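PDB 4Y9I: mycobacterium tuberculosis paralogous family 11 from Mycobacterium smegmatis, which probably uses reduced coenzyme F420 to reduce quinones to quinols. Local coordinates for residues A[5-10]-A[27-32]; A[38-43]-A[107-112]; A[10-15]-A[59-64]. All blocks are in the same frame, centred on the assembly; numbering follows the deposited sequence.

In the fold
All three contacts belong to one antiparallel six-strand barrel, in which strands follow the order 9-15, 22-32, 35-39, 110-113, 68-77, 60-65. Interaction 1 pairs the first two strands of the chain, interaction 2 joins strand 35-39 to the last strand, and interaction 3 closes the barrel by pairing 9-15 with 60-65. Interactions 1 and 2 come in series along the chain, whereas interaction 3 alternates with both. Their centres lie about 12 to 14 Å apart, yet all touch: Leu-27 packs on Phe-12 and Met-38, and Met-38 reaches Phe-12. Val-10 serves interactions 1 and 3. Sequence-distant segments thus build one continuous wall and a common interior.

Interaction 1: A[5-10]-A[27-32]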
loop_
_atom_site.group_PDB
_atom_site.type_symbol
_atom_site.label_atom_id
_atom_site.label_comp_id
_atom_site.label_asym_id
_atom_site.label_seq_id
_atom_site.Cartn_x
_atom_site.Cartn_y
_atom_site.Cartn_z
ATOM N N LEU A 5 -7.614 11.678 -7.960
ATOM C CA LEU A 5 -6.293 11.040 -7.949
ATOM C C LEU A 5 -5.577 11.233 -9.272
ATOM O O LEU A 5 -6.131 11.060 -10.335
ATOM C CB LEU A 5 -6.421 9.528 -7.634
ATOM C CG LEU A 5 -6.457 9.034 -6.186
ATOM C CD1 LEU A 5 -5.218 9.426 -5.413
ATOM C CD2 LEU A 5 -7.647 9.640 -5.457
ATOM N N ASP A 6 -4.284 11.591 -9.200
ATOM C CA ASP A 6 -3.390 11.636 -10.300
ATOM C C ASP A 6 -2.080 11.031 -9.828
ATOM O O ASP A 6 -1.754 11.094 -8.636
ATOM C CB ASP A 6 -3.136 13.041 -10.792
ATOM C CG ASP A 6 -4.332 13.628 -11.559
ATOM O OD1 ASP A 6 -4.650 13.081 -12.644
ATOM O OD2 ASP A 6 -5.020 14.554 -11.051
ATOM N N ARG A 7 -1.341 10.494 -10.824
ATOM C CA ARG A 7 0.070 10.076 -10.568
ATOM C C ARG A 7 0.714 11.273 -9.928
ATOM O O ARG A 7 0.468 12.384 -10.373
ATOM C CB ARG A 7 0.812 9.721 -11.835
ATOM C CG ARG A 7 0.109 8.601 -12.527
ATOM C CD ARG A 7 0.925 7.959 -13.618
ATOM N NE ARG A 7 0.115 6.975 -14.303
ATOM C CZ ARG A 7 0.497 6.292 -15.364
ATOM N NH1 ARG A 7 1.697 6.495 -15.883
ATOM N NH2 ARG A 7 -0.363 5.432 -15.916
ATOM N N PRO A 8 1.545 11.078 -8.904
ATOM C CA PRO A 8 2.173 9.831 -8.479
ATOM C C PRO A 8 1.474 9.050 -7.370
ATOM O O PRO A 8 2.123 8.250 -6.727
ATOM C CB PRO A 8 3.551 10.332 -7.994
ATOM C CG PRO A 8 3.280 11.573 -7.352
ATOM C CD PRO A 8 2.237 12.222 -8.254
ATOM N N ILE A 9 0.190 9.344 -7.123
ATOM C CA ILE A 9 -0.462 8.773 -5.925
ATOM C C ILE A 9 -1.625 7.935 -6.361
ATOM O O ILE A 9 -2.309 8.263 -7.336
ATOM C CB ILE A 9 -0.886 9.942 -4.985
ATOM C CG1 ILE A 9 0.386 10.719 -4.530
ATOM C CG2 ILE A 9 -1.758 9.469 -3.818
ATOM C CD1 ILE A 9 0.051 12.060 -3.889
ATOM N N VAL A 10 -1.931 6.894 -5.605
ATOM C CA VAL A 10 -3.165 6.178 -5.748
ATOM C C VAL A 10 -3.898 6.065 -4.387
ATOM O O VAL A 10 -3.315 6.358 -3.332
ATOM C CB VAL A 10 -2.960 4.787 -6.305
ATOM C CG1 VAL A 10 -2.401 4.863 -7.718
ATOM C CG2 VAL A 10 -2.147 3.946 -5.381
ATOM N N LEU A 27 -1.523 6.479 -1.049
ATOM C CA LEU A 27 -0.160 6.029 -0.985
ATOM C C LEU A 27 0.562 6.320 -2.348
ATOM O O LEU A 27 -0.114 6.343 -3.390
ATOM C CB LEU A 27 -0.028 4.540 -0.662
ATOM C CG LEU A 27 -0.645 4.042 0.643
ATOM C CD1 LEU A 27 -0.522 2.556 0.738
ATOM C CD2 LEU A 27 0.050 4.616 1.855
ATOM N N MET A 28 1.913 6.316 -2.316
ATOM C CA MET A 28 2.622 6.394 -3.586
ATOM C C MET A 28 2.180 5.243 -4.540
ATOM O O MET A 28 2.056 4.061 -4.105
ATOM C CB MET A 28 4.137 6.316 -3.390
ATOM C CG MET A 28 4.659 7.444 -2.467
ATOM S SD MET A 28 4.323 9.098 -3.183
ATOM C CE MET A 28 5.348 9.102 -4.707
ATOM N N ARG A 29 1.999 5.605 -5.787
ATOM C CA ARG A 29 1.691 4.640 -6.857
ATOM C C ARG A 29 2.926 3.771 -7.166
ATOM O O ARG A 29 3.995 4.279 -7.586
ATOM C CB ARG A 29 1.273 5.358 -8.113
ATOM C CG ARG A 29 0.839 4.450 -9.254
ATOM C CD ARG A 29 0.312 5.279 -10.406
ATOM N NE ARG A 29 -0.185 4.476 -11.507
ATOM C CZ ARG A 29 0.586 3.866 -12.404
ATOM N NH1 ARG A 29 1.886 3.967 -12.354
ATOM N NH2 ARG A 29 0.046 3.154 -13.379
ATOM N N VAL A 30 2.734 2.481 -6.953
ATOM C CA VAL A 30 3.734 1.444 -7.280
ATOM C C VAL A 30 2.934 0.373 -8.014
ATOM O O VAL A 30 2.126 -0.339 -7.417
ATOM C CB VAL A 30 4.374 0.885 -6.029
ATOM C CG1 VAL A 30 5.398 -0.152 -6.409
ATOM C CG2 VAL A 30 4.992 2.022 -5.201
ATOM N N GLU A 31 3.084 0.305 -9.339
ATOM C CA GLU A 31 2.179 -0.457 -10.205
ATOM C C GLU A 31 2.959 -1.303 -11.149
ATOM O O GLU A 31 4.003 -0.893 -11.621
ATOM C CB GLU A 31 1.174 0.469 -10.941
ATOM C CG GLU A 31 0.138 -0.271 -11.786
ATOM C CD GLU A 31 0.570 -0.655 -13.187
ATOM O OE1 GLU A 31 1.646 -0.228 -13.665
ATOM O OE2 GLU A 31 -0.223 -1.402 -13.767
ATOM N N GLU A 32 2.427 -2.493 -11.466
ATOM C CA GLU A 32 2.976 -3.357 -12.498
ATOM C C GLU A 32 1.927 -4.304 -12.999
ATOM O O GLU A 32 1.338 -5.067 -12.246
ATOM C CB GLU A 32 4.179 -4.123 -11.983
ATOM C CG GLU A 32 4.849 -5.043 -13.014
ATOM C CD GLU A 32 6.067 -5.734 -12.410
ATOM O OE1 GLU A 32 5.910 -6.676 -11.597
ATOM O OE2 GLU A 32 7.170 -5.267 -12.760
HETATM O O HOH W 1 4.469 6.949 -7.638
#
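Arg-7 and Arg-29 lay their guanidinium groups on one another, with centres 3.8 Å apart and planes inclined by 20°. NE of Arg-7 lies over the centre of the Arg-29 group, and CB of Glu-31 covers the opposite face. Two like charges meet here; the repulsion is probably eased by Asp-65, which forms a salt bridge with NE of Arg-29, and by a long, out-of-plane charge contact to Glu-31.

Backbone bonding pairs Val-10 with Leu-27 in both directions, N to O at 2.9 Å each way. Two residues further along each segment, Arg-29 N donates to Pro-8 O at 2.8 Å (N-H...O 170°). A water also donates to this oxygen and to Arg-29 O, so Pro-8 O accepts two bonds.

Apolar contacts flank the backbone. The chain of Met-28 is bent at chi2 and again at chi3, the latter (-65°) setting CE, which lies 3.9 Å from Pro-8 CB. CG1 of Val-10 meets the aliphatic part of Arg-29, 3.6 Å from CG.

The contact is the open end of the antiparallel hairpin of strands 9-15 and 22-32; beyond it Val-30 bonds to Ala-37 of strand 35-39 and packs on Trp-86 and Leu-89 of helix 80-93.

Interaction 2: A[38-43]-A[107-112]; sequences MVASKG and LIPVFI
Met-38 and Phe-111 exchange two backbone hydrogen bonds, which identify them as an antiparallel hydrogen-bonded pair. Met-38 N donates to Phe-111 O at 2.8 Å, and Phe-111 N returns a bond to Met-38 O at 3.0 Å. Met-38 O also receives a CA-H contact from Val-110 and lies at the edge of the Phe-111 ring, in its plane.

The bonding continues past the regular strand: Ala-40 N donates to Pro-109 O at 2.9 Å with an N-H...O angle of 160°. Proline has no N-H to return, and Ala-40 is the centre of an inverse gamma turn, in which Ser-41 N donates weakly to Val-39 O. Beyond this point the polar backbone atoms of Ile-108 are satisfied from helices: Gln-101 OE1 accepts from its N, and Arg-83 NH2 donates to its O.

Side chains pack on both faces. Val-39 CG1, anti to the backbone N (chi1 176°), meets Ile-108 CG2 at 3.8 Å; Ile-108 CG2 also lies 3.6 Å from Ala-40 O. On the other face Ala-40 CB touches Pro-109 CB at 3.9 Å and approaches CE1 of the Phe-111 ring at 4.2 Å. Trp-51 of helix 51-57 packs against Met-38 and Ala-40, while Trp-87 of helix 80-93 covers Val-39 and Ile-108.

This antiparallel junction between strand 35-39 and the final strand 110-113 continues the closed barrel, consistent with the FMN-binding clan to which the family belongs.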
loop_
_atom_site.group_PDB
_atom_site.type_symbol
_atom_site.label_atom_id
_atom_site.label_comp_id
_atom_site.label_asym_id
_atom_site.label_seq_id
_atom_site.Cartn_x
_atom_site.Cartn_y
_atom_site.Cartn_z
ATOM N N MET A 38 1.102 -1.574 -1.641
ATOM C CA MET A 38 0.917 -0.662 -0.489
ATOM C C MET A 38 2.188 -0.826 0.348
ATOM O O MET A 38 2.414 -1.904 0.989
ATOM C CB MET A 38 -0.251 -1.093 0.351
ATOM C CG MET A 38 -1.599 -1.089 -0.403
ATOM S SD MET A 38 -3.002 -1.637 0.571
ATOM C CE MET A 38 -3.252 -0.170 1.524
ATOM N N VAL A 39 3.013 0.176 0.400
ATOM C CA VAL A 39 4.249 0.139 1.238
ATOM C C VAL A 39 3.873 0.652 2.619
ATOM O O VAL A 39 3.458 1.785 2.794
ATOM C CB VAL A 39 5.350 0.967 0.617
ATOM C CG1 VAL A 39 6.574 1.010 1.531
ATOM C CG2 VAL A 39 5.666 0.460 -0.783
ATOM N N ALA A 40 3.950 -0.258 3.620
ATOM C CA ALA A 40 3.535 0.042 4.996
ATOM C C ALA A 40 4.636 0.740 5.822
ATOM O O ALA A 40 5.059 0.240 6.841
ATOM C CB ALA A 40 3.024 -1.253 5.699
ATOM N N SER A 41 5.120 1.869 5.289
ATOM C CA SER A 41 5.992 2.738 6.029
ATOM C C SER A 41 5.146 3.730 6.709
ATOM O O SER A 41 3.935 3.713 6.575
ATOM C CB SER A 41 6.979 3.382 5.135
ATOM O OG SER A 41 6.361 4.017 4.051
ATOM N N LYS A 42 5.780 4.585 7.475
ATOM C CA LYS A 42 5.119 5.622 8.201
ATOM C C LYS A 42 6.045 6.844 8.202
ATOM O O LYS A 42 6.401 7.390 9.276
ATOM C CB LYS A 42 4.819 5.228 9.660
ATOM C CG LYS A 42 3.710 6.070 10.204
ATOM C CD LYS A 42 3.462 5.928 11.685
ATOM C CE LYS A 42 2.836 7.225 12.188
ATOM N NZ LYS A 42 1.532 7.541 11.632
ATOM N N GLY A 43 6.480 7.238 7.032
ATOM C CA GLY A 43 7.187 8.501 6.846
ATOM C C GLY A 43 8.534 8.553 7.457
ATOM O O GLY A 43 9.066 9.665 7.675
ATOM N N LEU A 107 12.214 -5.552 7.845
ATOM C CA LEU A 107 11.746 -5.168 6.486
ATOM C C LEU A 107 10.443 -4.433 6.629
ATOM O O LEU A 107 9.466 -4.865 7.345
ATOM C CB LEU A 107 11.534 -6.368 5.585
ATOM C CG LEU A 107 12.773 -7.100 5.134
ATOM C CD1 LEU A 107 12.420 -8.278 4.270
ATOM C CD2 LEU A 107 13.788 -6.212 4.445
ATOM N N ILE A 108 10.348 -3.331 5.874
ATOM C CA ILE A 108 9.058 -2.617 5.794
ATOM C C ILE A 108 8.048 -3.538 5.077
ATOM O O ILE A 108 8.309 -3.996 3.975
ATOM C CB ILE A 108 9.229 -1.254 5.071
ATOM C CG1 ILE A 108 10.082 -0.321 5.909
ATOM C CG2 ILE A 108 7.900 -0.568 4.762
ATOM C CD1 ILE A 108 10.623 0.876 5.175
ATOM N N PRO A 109 6.877 -3.752 5.685
ATOM C CA PRO A 109 5.929 -4.642 4.975
ATOM C C PRO A 109 5.499 -4.019 3.663
ATOM O O PRO A 109 5.299 -2.787 3.601
ATOM C CB PRO A 109 4.748 -4.752 5.934
ATOM C CG PRO A 109 5.333 -4.405 7.296
ATOM C CD PRO A 109 6.410 -3.374 7.017
ATOM N N VAL A 110 5.269 -4.868 2.657
ATOM C CA VAL A 110 4.710 -4.451 1.356
ATOM C C VAL A 110 3.623 -5.406 1.089
ATOM O O VAL A 110 3.859 -6.644 1.058
ATOM C CB VAL A 110 5.751 -4.478 0.227
ATOM C CG1 VAL A 110 5.198 -3.961 -1.050
ATOM C CG2 VAL A 110 6.983 -3.689 0.717
ATOM N N PHE A 111 2.442 -4.853 0.777
ATOM C CA PHE A 111 1.310 -5.643 0.330
ATOM C C PHE A 111 1.137 -5.517 -1.183
ATOM O O PHE A 111 1.169 -4.406 -1.737
ATOM C CB PHE A 111 0.007 -5.148 0.992
ATOM C CG PHE A 111 -0.038 -5.285 2.480
ATOM C CD1 PHE A 111 0.619 -4.375 3.288
ATOM C CD2 PHE A 111 -0.696 -6.363 3.093
ATOM C CE1 PHE A 111 0.619 -4.522 4.663
ATOM C CE2 PHE A 111 -0.661 -6.514 4.489
ATOM C CZ PHE A 111 -0.039 -5.583 5.281
ATOM N N ILE A 112 0.871 -6.603 -1.873
ATOM C CA ILE A 112 0.367 -6.601 -3.264
ATOM C C ILE A 112 -1.181 -6.520 -3.202
ATOM O O ILE A 112 -1.783 -7.136 -2.320
ATOM C CB ILE A 112 0.849 -7.822 -4.086
ATOM C CG1 ILE A 112 0.603 -7.588 -5.560
ATOM C CG2 ILE A 112 0.183 -9.071 -3.577
ATOM C CD1 ILE A 112 1.295 -8.624 -6.403
#

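Interaction 3: A[10-15]-A[59-64]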
loop_
_atom_site.group_PDB
_atom_site.type_symbol
_atom_site.label_atom_id
_atom_site.label_comp_id
_atom_site.label_asym_id
_atom_site.label_seq_id
_atom_site.Cartn_x
_atom_site.Cartn_y
_atom_site.Cartn_z
ATOM N N VAL A 10 -1.931 6.894 -5.605
ATOM C CA VAL A 10 -3.165 6.178 -5.748
ATOM C C VAL A 10 -3.898 6.065 -4.387
ATOM O O VAL A 10 -3.315 6.358 -3.332
ATOM C CB VAL A 10 -2.960 4.787 -6.305
ATOM C CG1 VAL A 10 -2.401 4.863 -7.718
ATOM C CG2 VAL A 10 -2.147 3.946 -5.381
ATOM N N LEU A 11 -5.186 5.734 -4.459
ATOM C CA LEU A 11 -5.999 5.600 -3.242
ATOM C C LEU A 11 -6.427 4.174 -2.969
ATOM O O LEU A 11 -6.977 3.499 -3.859
ATOM C CB LEU A 11 -7.297 6.415 -3.399
ATOM C CG LEU A 11 -8.179 6.437 -2.148
ATOM C CD1 LEU A 11 -7.612 7.362 -1.105
ATOM C CD2 LEU A 11 -9.547 6.895 -2.540
ATOM N N PHE A 12 -6.153 3.731 -1.750
ATOM C CA PHE A 12 -6.602 2.407 -1.287
ATOM C C PHE A 12 -7.682 2.594 -0.296
ATOM O O PHE A 12 -7.505 3.335 0.686
ATOM C CB PHE A 12 -5.451 1.683 -0.654
ATOM C CG PHE A 12 -4.322 1.370 -1.647
ATOM C CD1 PHE A 12 -4.436 0.254 -2.454
ATOM C CD2 PHE A 12 -3.241 2.198 -1.782
ATOM C CE1 PHE A 12 -3.445 -0.072 -3.389
ATOM C CE2 PHE A 12 -2.254 1.886 -2.724
ATOM C CZ PHE A 12 -2.372 0.767 -3.571
ATOM N N THR A 13 -8.827 1.950 -0.510
ATOM C CA THR A 13 -9.950 2.041 0.418
ATOM C C THR A 13 -10.058 0.756 1.197
ATOM O O THR A 13 -10.129 -0.271 0.578
ATOM C CB THR A 13 -11.280 2.341 -0.272
ATOM O OG1 THR A 13 -11.132 3.564 -1.030
ATOM C CG2 THR A 13 -12.377 2.531 0.746
ATOM N N THR A 14 -10.016 0.888 2.501
ATOM C CA THR A 14 -10.063 -0.198 3.442
ATOM C C THR A 14 -11.409 -0.219 4.137
ATOM O O THR A 14 -12.149 0.791 4.158
ATOM C CB THR A 14 -8.897 -0.138 4.463
ATOM O OG1 THR A 14 -9.156 0.937 5.398
ATOM C CG2 THR A 14 -7.510 -0.007 3.799
ATOM N N THR A 15 -11.796 -1.363 4.693
ATOM C CA THR A 15 -13.064 -1.535 5.393
ATOM C C THR A 15 -12.829 -2.157 6.732
ATOM O O THR A 15 -12.201 -3.189 6.833
ATOM C CB THR A 15 -14.018 -2.409 4.564
ATOM O OG1 THR A 15 -14.216 -1.774 3.302
ATOM C CG2 THR A 15 -15.313 -2.574 5.332
ATOM N N PRO A 59 -8.444 -8.140 4.374
ATOM C CA PRO A 59 -7.662 -7.887 3.164
ATOM C C PRO A 59 -8.415 -7.314 1.945
ATOM O O PRO A 59 -7.778 -7.053 0.913
ATOM C CB PRO A 59 -7.147 -9.292 2.797
ATOM C CG PRO A 59 -7.161 -10.053 4.118
ATOM C CD PRO A 59 -8.381 -9.528 4.816
ATOM N N THR A 60 -9.736 -7.140 2.007
ATOM C CA THR A 60 -10.503 -6.681 0.853
ATOM C C THR A 60 -10.288 -5.144 0.772
ATOM O O THR A 60 -10.695 -4.409 1.652
ATOM C CB THR A 60 -11.966 -6.953 1.017
ATOM O OG1 THR A 60 -12.138 -8.355 1.263
ATOM C CG2 THR A 60 -12.760 -6.517 -0.199
ATOM N N VAL A 61 -9.661 -4.701 -0.303
ATOM C CA VAL A 61 -9.158 -3.318 -0.510
ATOM C C VAL A 61 -9.429 -2.905 -1.923
ATOM O O VAL A 61 -9.162 -3.661 -2.876
ATOM C CB VAL A 61 -7.648 -3.250 -0.256
ATOM C CG1 VAL A 61 -7.073 -1.917 -0.639
ATOM C CG2 VAL A 61 -7.364 -3.597 1.221
ATOM N N SER A 62 -10.026 -1.725 -2.097
ATOM C CA SER A 62 -10.265 -1.154 -3.414
ATOM C C SER A 62 -9.122 -0.169 -3.786
ATOM O O SER A 62 -8.486 0.418 -2.920
ATOM C CB SER A 62 -11.583 -0.402 -3.493
ATOM O OG SER A 62 -12.661 -1.268 -3.246
ATOM N N VAL A 63 -8.887 -0.082 -5.083
ATOM C CA VAL A 63 -7.883 0.842 -5.607
ATOM C C VAL A 63 -8.516 1.859 -6.555
ATOM O O VAL A 63 -9.350 1.515 -7.387
ATOM C CB VAL A 63 -6.794 0.080 -6.394
ATOM C CG1 VAL A 63 -5.587 0.983 -6.652
ATOM C CG2 VAL A 63 -6.335 -1.172 -5.689
ATOM N N GLN A 64 -8.050 3.099 -6.446
ATOM C CA GLN A 64 -8.404 4.157 -7.412
ATOM C C GLN A 64 -7.083 4.755 -7.903
ATOM O O GLN A 64 -6.269 5.254 -7.132
ATOM C CB GLN A 64 -9.373 5.208 -6.850
ATOM C CG GLN A 64 -9.796 6.288 -7.862
ATOM C CD GLN A 64 -10.729 7.338 -7.268
ATOM O OE1 GLN A 64 -11.449 7.094 -6.313
ATOM N NE2 GLN A 64 -10.678 8.545 -7.844
HETATM O O HOH W 2 -12.260 -2.204 1.350
HETATM O O HOH W 3 -13.169 -1.129 -0.755
HETATM O O HOH W 4 -9.867 -3.455 4.092
#
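Phe-12 packs its ring against Val-61 and Val-63, which come from alternate positions of strand 60-65. Its CG stands anti to the carbonyl carbon (chi1 -64°), and the ring runs alongside Val-63, both side chains pointing the same way. CE1 lies 3.9 Å from Val-63 CG2, an oblique approach to the ring. Val-61 comes differently: its CG1, anti to the backbone N (chi1 172°), meets the ring edge near the ring plane, 3.9 Å from CD1. Tyr-36, Met-38 and Leu-27 also touch Phe-12, extending this apolar cluster into the barrel interior.

The face bearing Leu-11, Thr-13, Ser-62 and Gln-64 is more polar. Gln-64 is extended beyond CG, and its NE2 donates to His-3 O; Ser-62 OG bonds to Asp-72 N, while Lys-22 bonds to Thr-15 OG1. Waters also bridge the strand ends: one donates to Thr-60 O and accepts from Thr-15 N, replacing a direct bond where these atoms lie 4.4 Å apart.

Paired backbone bonds fix the register. Leu-11 and Gln-64 bond both ways, with Leu-11 N to Gln-64 O at 2.9 Å; Thr-13 and Ser-62 repeat the pattern, with Thr-13 N to Ser-62 O at 2.9 Å. Phe-12 and Val-63 form the non-hydrogen-bonded pair between them, its CA atoms 4.8 Å apart.

The axes of segments 10-15 and 60-64 approach to 4.6 Å, with N-to-C directions 155° apart, joining the first and last strands in sheet order: the seam that closes this six-strand antiparallel barrel.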